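Local coordinates for protein multisubunit Na+/H+ antiporter, A subunit (Anoxybacillus flavithermus, PDB 6Z16) that is a subunit of a membrane complex that probably exchanges sodium ions for protons across the bacterial cell membrane, at residues S671-I676 and C716-P721. Residues are numbered along the deposited sequence; the frame is centred on the assembly and turned at random.
With PTY (phosphatidylethanolamine), chain Q.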
ATOM      1  N   SER A 671      22.360 -51.805 -20.459  1.00 70.18           N
ATOM      2  CA  SER A 671      22.978 -50.522 -20.740  1.00 69.58           C
ATOM      3  C   SER A 671      23.197 -49.738 -19.448  1.00 73.71           C
ATOM      4  O   SER A 671      22.688 -50.083 -18.382  1.00 68.41           O
ATOM      5  CB  SER A 671      22.131 -49.715 -21.721  1.00 68.57           C
ATOM      6  OG  SER A 671      22.737 -48.467 -22.002  1.00 59.21           O
ATOM      7  N   ARG A 672      23.971 -48.663 -19.561  1.00 71.54           N
ATOM      8  CA  ARG A 672      24.330 -47.861 -18.400  1.00 65.02           C
ATOM      9  C   ARG A 672      23.355 -46.723 -18.132  1.00 63.20           C
ATOM     10  O   ARG A 672      23.212 -46.315 -16.973  1.00 59.63           O
ATOM     11  CB  ARG A 672      25.751 -47.325 -18.572  1.00 70.50           C
ATOM     12  CG  ARG A 672      26.800 -48.397 -18.359  1.00 70.74           C
ATOM     13  CD  ARG A 672      28.209 -47.873 -18.470  1.00 79.16           C
ATOM     14  NE  ARG A 672      28.552 -47.553 -19.850  1.00 86.42           N
ATOM     15  CZ  ARG A 672      29.096 -48.416 -20.698  1.00 93.25           C
ATOM     16  NH1 ARG A 672      29.364 -49.649 -20.304  1.00 95.30           N
ATOM     17  NH2 ARG A 672      29.379 -48.046 -21.939  1.00 96.34           N
ATOM     18  N   LEU A 673      22.678 -46.211 -19.170  1.00 59.96           N
ATOM     19  CA  LEU A 673      21.606 -45.237 -18.967  1.00 53.82           C
ATOM     20  C   LEU A 673      20.472 -45.809 -18.139  1.00 46.43           C
ATOM     21  O   LEU A 673      19.843 -45.080 -17.366  1.00 49.56           O
ATOM     22  CB  LEU A 673      21.045 -44.762 -20.303  1.00 52.43           C
ATOM     23  CG  LEU A 673      21.834 -43.813 -21.189  1.00 52.67           C
ATOM     24  CD1 LEU A 673      21.136 -43.668 -22.519  1.00 48.40           C
ATOM     25  CD2 LEU A 673      21.945 -42.473 -20.517  1.00 58.29           C
ATOM     26  N   THR A 674      20.190 -47.102 -18.299  1.00 40.14           N
ATOM     27  CA  THR A 674      19.150 -47.750 -17.513  1.00 40.20           C
ATOM     28  C   THR A 674      19.530 -47.791 -16.039  1.00 45.67           C
ATOM     29  O   THR A 674      18.690 -47.542 -15.167  1.00 41.76           O
ATOM     30  CB  THR A 674      18.908 -49.155 -18.055  1.00 39.09           C
ATOM     31  OG1 THR A 674      18.664 -49.080 -19.465  1.00 32.73           O
ATOM     32  CG2 THR A 674      17.706 -49.790 -17.380  1.00 35.76           C
ATOM     33  N   ALA A 675      20.810 -48.029 -15.748  1.00 43.87           N
ATOM     34  CA  ALA A 675      21.278 -47.997 -14.368  1.00 38.24           C
ATOM     35  C   ALA A 675      21.299 -46.582 -13.810  1.00 39.44           C
ATOM     36  O   ALA A 675      21.035 -46.390 -12.619  1.00 36.73           O
ATOM     37  CB  ALA A 675      22.664 -48.627 -14.271  1.00 33.38           C
ATOM     38  N   ILE A 676      21.573 -45.583 -14.655  1.00 35.37           N
ATOM     39  CA  ILE A 676      21.553 -44.190 -14.208  1.00 32.64           C
ATOM     40  C   ILE A 676      20.137 -43.757 -13.846  1.00 39.05           C
ATOM     41  O   ILE A 676      19.902 -43.188 -12.772  1.00 41.68           O
ATOM     42  CB  ILE A 676      22.171 -43.274 -15.281  1.00 40.46           C
ATOM     43  CG1 ILE A 676      23.675 -43.503 -15.384  1.00 46.14           C
ATOM     44  CG2 ILE A 676      21.895 -41.816 -14.982  1.00 45.14           C
ATOM     45  CD1 ILE A 676      24.303 -42.828 -16.568  1.00 46.64           C
ATOM     46  N   CYS A 716      28.671 -37.641 -17.112  1.00 74.71           N
ATOM     47  CA  CYS A 716      29.725 -38.647 -17.176  1.00 78.73           C
ATOM     48  C   CYS A 716      29.453 -39.725 -18.226  1.00 81.24           C
ATOM     49  O   CYS A 716      30.406 -40.330 -18.727  1.00 79.65           O
ATOM     50  CB  CYS A 716      29.906 -39.270 -15.793  1.00 78.56           C
ATOM     51  SG  CYS A 716      31.316 -40.360 -15.609  1.00105.54           S
ATOM     52  N   PHE A 717      28.188 -39.964 -18.586  1.00 77.55           N
ATOM     53  CA  PHE A 717      27.864 -41.010 -19.556  1.00 60.16           C
ATOM     54  C   PHE A 717      28.266 -40.612 -20.971  1.00 53.30           C
ATOM     55  O   PHE A 717      29.040 -41.313 -21.626  1.00 58.95           O
ATOM     56  CB  PHE A 717      26.370 -41.344 -19.516  1.00 63.01           C
ATOM     57  CG  PHE A 717      25.962 -42.395 -20.519  1.00 86.04           C
ATOM     58  CD1 PHE A 717      26.200 -43.734 -20.271  1.00 93.41           C
ATOM     59  CD2 PHE A 717      25.362 -42.041 -21.722  1.00 85.43           C
ATOM     60  CE1 PHE A 717      25.838 -44.701 -21.197  1.00 90.33           C
ATOM     61  CE2 PHE A 717      25.012 -43.000 -22.655  1.00 80.83           C
ATOM     62  CZ  PHE A 717      25.246 -44.330 -22.389  1.00 85.36           C
ATOM     63  N   TYR A 718      27.733 -39.495 -21.470  1.00 47.44           N
ATOM     64  CA  TYR A 718      27.822 -39.158 -22.890  1.00 48.05           C
ATOM     65  C   TYR A 718      29.217 -38.770 -23.358  1.00 54.93           C
ATOM     66  O   TYR A 718      29.370 -38.451 -24.541  1.00 59.02           O
ATOM     67  CB  TYR A 718      26.856 -38.025 -23.232  1.00 55.10           C
ATOM     68  CG  TYR A 718      25.403 -38.434 -23.272  1.00 59.19           C
ATOM     69  CD1 TYR A 718      24.887 -39.096 -24.374  1.00 58.37           C
ATOM     70  CD2 TYR A 718      24.546 -38.140 -22.220  1.00 64.99           C
ATOM     71  CE1 TYR A 718      23.565 -39.473 -24.424  1.00 64.45           C
ATOM     72  CE2 TYR A 718      23.217 -38.510 -22.261  1.00 68.32           C
ATOM     73  CZ  TYR A 718      22.734 -39.177 -23.368  1.00 70.15           C
ATOM     74  OH  TYR A 718      21.412 -39.550 -23.420  1.00 64.51           O
ATOM     75  N   HIS A 719      30.228 -38.775 -22.492  1.00 65.07           N
ATOM     76  CA  HIS A 719      31.608 -38.573 -22.910  1.00 72.30           C
ATOM     77  C   HIS A 719      32.447 -39.834 -22.761  1.00 65.08           C
ATOM     78  O   HIS A 719      33.675 -39.744 -22.673  1.00 73.65           O
ATOM     79  CB  HIS A 719      32.238 -37.422 -22.131  1.00 85.74           C
ATOM     80  CG  HIS A 719      31.631 -36.092 -22.440  1.00102.04           C
ATOM     81  ND1 HIS A 719      30.552 -35.589 -21.749  1.00104.74           N
ATOM     82  CD2 HIS A 719      31.941 -35.168 -23.379  1.00105.55           C
ATOM     83  CE1 HIS A 719      30.229 -34.408 -22.242  1.00107.83           C
ATOM     84  NE2 HIS A 719      31.055 -34.129 -23.233  1.00108.21           N
ATOM     85  N   LEU A 720      31.808 -41.000 -22.710  1.00 55.70           N
ATOM     86  CA  LEU A 720      32.538 -42.254 -22.813  1.00 56.25           C
ATOM     87  C   LEU A 720      33.175 -42.364 -24.194  1.00 76.67           C
ATOM     88  O   LEU A 720      32.587 -41.909 -25.183  1.00 76.33           O
ATOM     89  CB  LEU A 720      31.613 -43.445 -22.570  1.00 50.44           C
ATOM     90  CG  LEU A 720      31.229 -43.734 -21.123  1.00 52.75           C
ATOM     91  CD1 LEU A 720      30.131 -44.762 -21.053  1.00 49.01           C
ATOM     92  CD2 LEU A 720      32.442 -44.230 -20.397  1.00 55.81           C
ATOM     93  N   PRO A 721      34.380 -42.929 -24.298  1.00 80.29           N
ATOM     94  CA  PRO A 721      35.028 -43.051 -25.610  1.00 89.74           C
ATOM     95  C   PRO A 721      34.319 -44.059 -26.501  1.00 97.68           C
ATOM     96  O   PRO A 721      33.886 -45.119 -26.048  1.00 95.96           O
ATOM     97  CB  PRO A 721      36.446 -43.509 -25.263  1.00 82.20           C
ATOM     98  CG  PRO A 721      36.319 -44.151 -23.929  1.00 68.19           C
ATOM     99  CD  PRO A 721      35.253 -43.396 -23.205  1.00 61.22           C
TER
HETATM  100  C1  PTY Q 903      27.091 -30.468 -21.472  1.00100.48           C
HETATM  101  C2  PTY Q 903      31.665 -28.815 -23.061  1.00133.64           C
HETATM  102  C3  PTY Q 903      31.131 -30.219 -22.709  1.00125.02           C
HETATM  103  O4  PTY Q 903      26.894 -30.896 -20.105  1.00103.39           O
HETATM  104  C5  PTY Q 903      27.772 -31.337 -23.719  1.00120.34           C
HETATM  105  C6  PTY Q 903      27.476 -31.677 -22.282  1.00113.22           C
HETATM  106  O7  PTY Q 903      26.359 -32.624 -22.245  1.00106.44           O
HETATM  107  C8  PTY Q 903      26.478 -33.688 -21.435  1.00105.65           C
HETATM  108  O10 PTY Q 903      27.457 -33.928 -20.786  1.00109.61           O
HETATM  109  C11 PTY Q 903      25.246 -34.542 -21.465  1.00 90.70           C
HETATM  110  C12 PTY Q 903      24.009 -33.907 -20.843  1.00 80.15           C
HETATM  111  C13 PTY Q 903      24.128 -33.685 -19.348  1.00 93.63           C
HETATM  112  C14 PTY Q 903      22.798 -33.770 -18.614  1.00 90.67           C
HETATM  113  C15 PTY Q 903      21.805 -32.689 -18.983  1.00 65.94           C
HETATM  114  C16 PTY Q 903      20.376 -33.181 -19.077  1.00 65.47           C
HETATM  115  C17 PTY Q 903      19.806 -33.780 -17.801  1.00 56.00           C
HETATM  116  C18 PTY Q 903      19.517 -32.766 -16.713  1.00 46.08           C
HETATM  117  C19 PTY Q 903      18.334 -33.130 -15.835  1.00 47.63           C
HETATM  118  C20 PTY Q 903      18.448 -34.491 -15.182  1.00 71.91           C
HETATM  119  C21 PTY Q 903      17.266 -34.851 -14.302  1.00 82.43           C
HETATM  120  C22 PTY Q 903      15.961 -34.977 -15.062  1.00103.20           C
HETATM  121  C30 PTY Q 903      26.989 -29.973 -19.147  1.00107.91           C
HETATM  122  C31 PTY Q 903      26.850 -30.588 -17.786  1.00111.66           C
HETATM  123  O30 PTY Q 903      27.177 -28.807 -19.359  1.00106.71           O
HETATM  124  C32 PTY Q 903      26.100 -29.726 -16.781  1.00114.57           C
HETATM  125  C33 PTY Q 903      24.597 -29.809 -16.948  1.00114.25           C
HETATM  126  C34 PTY Q 903      23.811 -29.085 -15.874  1.00104.58           C
HETATM  127  C35 PTY Q 903      22.319 -29.327 -15.968  1.00 99.79           C
HETATM  128  C36 PTY Q 903      21.545 -28.951 -14.721  1.00 84.18           C
HETATM  129  C37 PTY Q 903      20.183 -29.616 -14.662  1.00 88.71           C
HETATM  130  C38 PTY Q 903      19.334 -29.220 -13.473  1.00 99.85           C
HETATM  131  C39 PTY Q 903      19.984 -29.471 -12.130  1.00109.78           C
HETATM  132  C40 PTY Q 903      18.999 -29.450 -10.976  1.00120.93           C
HETATM  133  C41 PTY Q 903      18.233 -28.151 -10.838  1.00117.86           C
HETATM  134  C42 PTY Q 903      19.114 -26.986 -10.443  1.00103.78           C
HETATM  135  C43 PTY Q 903      19.741 -27.151  -9.081  1.00 89.35           C
HETATM  136  C44 PTY Q 903      20.862 -26.178  -8.828  1.00 95.50           C
HETATM  137  P1  PTY Q 903      30.192 -31.353 -24.961  1.00144.73           P
HETATM  138  O11 PTY Q 903      31.325 -31.053 -23.878  1.00128.54           O
HETATM  139  O12 PTY Q 903      29.692 -30.011 -25.455  1.00153.78           O
HETATM  140  O13 PTY Q 903      30.685 -32.263 -26.020  1.00132.91           O
HETATM  141  O14 PTY Q 903      28.979 -32.025 -24.117  1.00135.44           O
HETATM  142  N1  PTY Q 903      30.746 -28.151 -23.992  1.00133.40           N
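Leu673 lies over one face of the Phe717 ring in a CH-pi contact, its CG 3.8 Å from the ring centroid and displaced toward the rim at CE2 and CZ; Arg672 CB and Ile676 CD1 approach that ring obliquely. Phe717 CD2 in turn sits above the centre of the Tyr718 ring, whose OH comes within 4.2 Å of Leu673 CD2. The His719 ring has phosphatidylethanolamine O14 at its edge, near its plane. With CB already pointing toward helix 672-692, CG of Phe717 anti to the backbone N (chi1 179°) carries on outward to the ring, a broad face suiting branched Leu673. Arginine suits its place because aliphatic CB can pack on Phe717 while the chain, bent about CG-CD (chi3 -72°), brings NE to 3.4 Å from CD1 of apolar Leu720, tip to tip. At the C-terminal end of helix 696-717, a type I turn runs from Phe717 to Leu720; within it His719 NE2 donates to the bridging phosphate ester oxygens O11 (3.2 Å) and, more weakly, O14. An alanine in place of Phe717 would probably leave Leu673 without its aromatic partner and open a gap between the helix ends. With no hydrogen bond between the segments, apolar contact joins these neighbouring membrane helices of the MbhD-like region, while polar His719 engages the lipid headgroup.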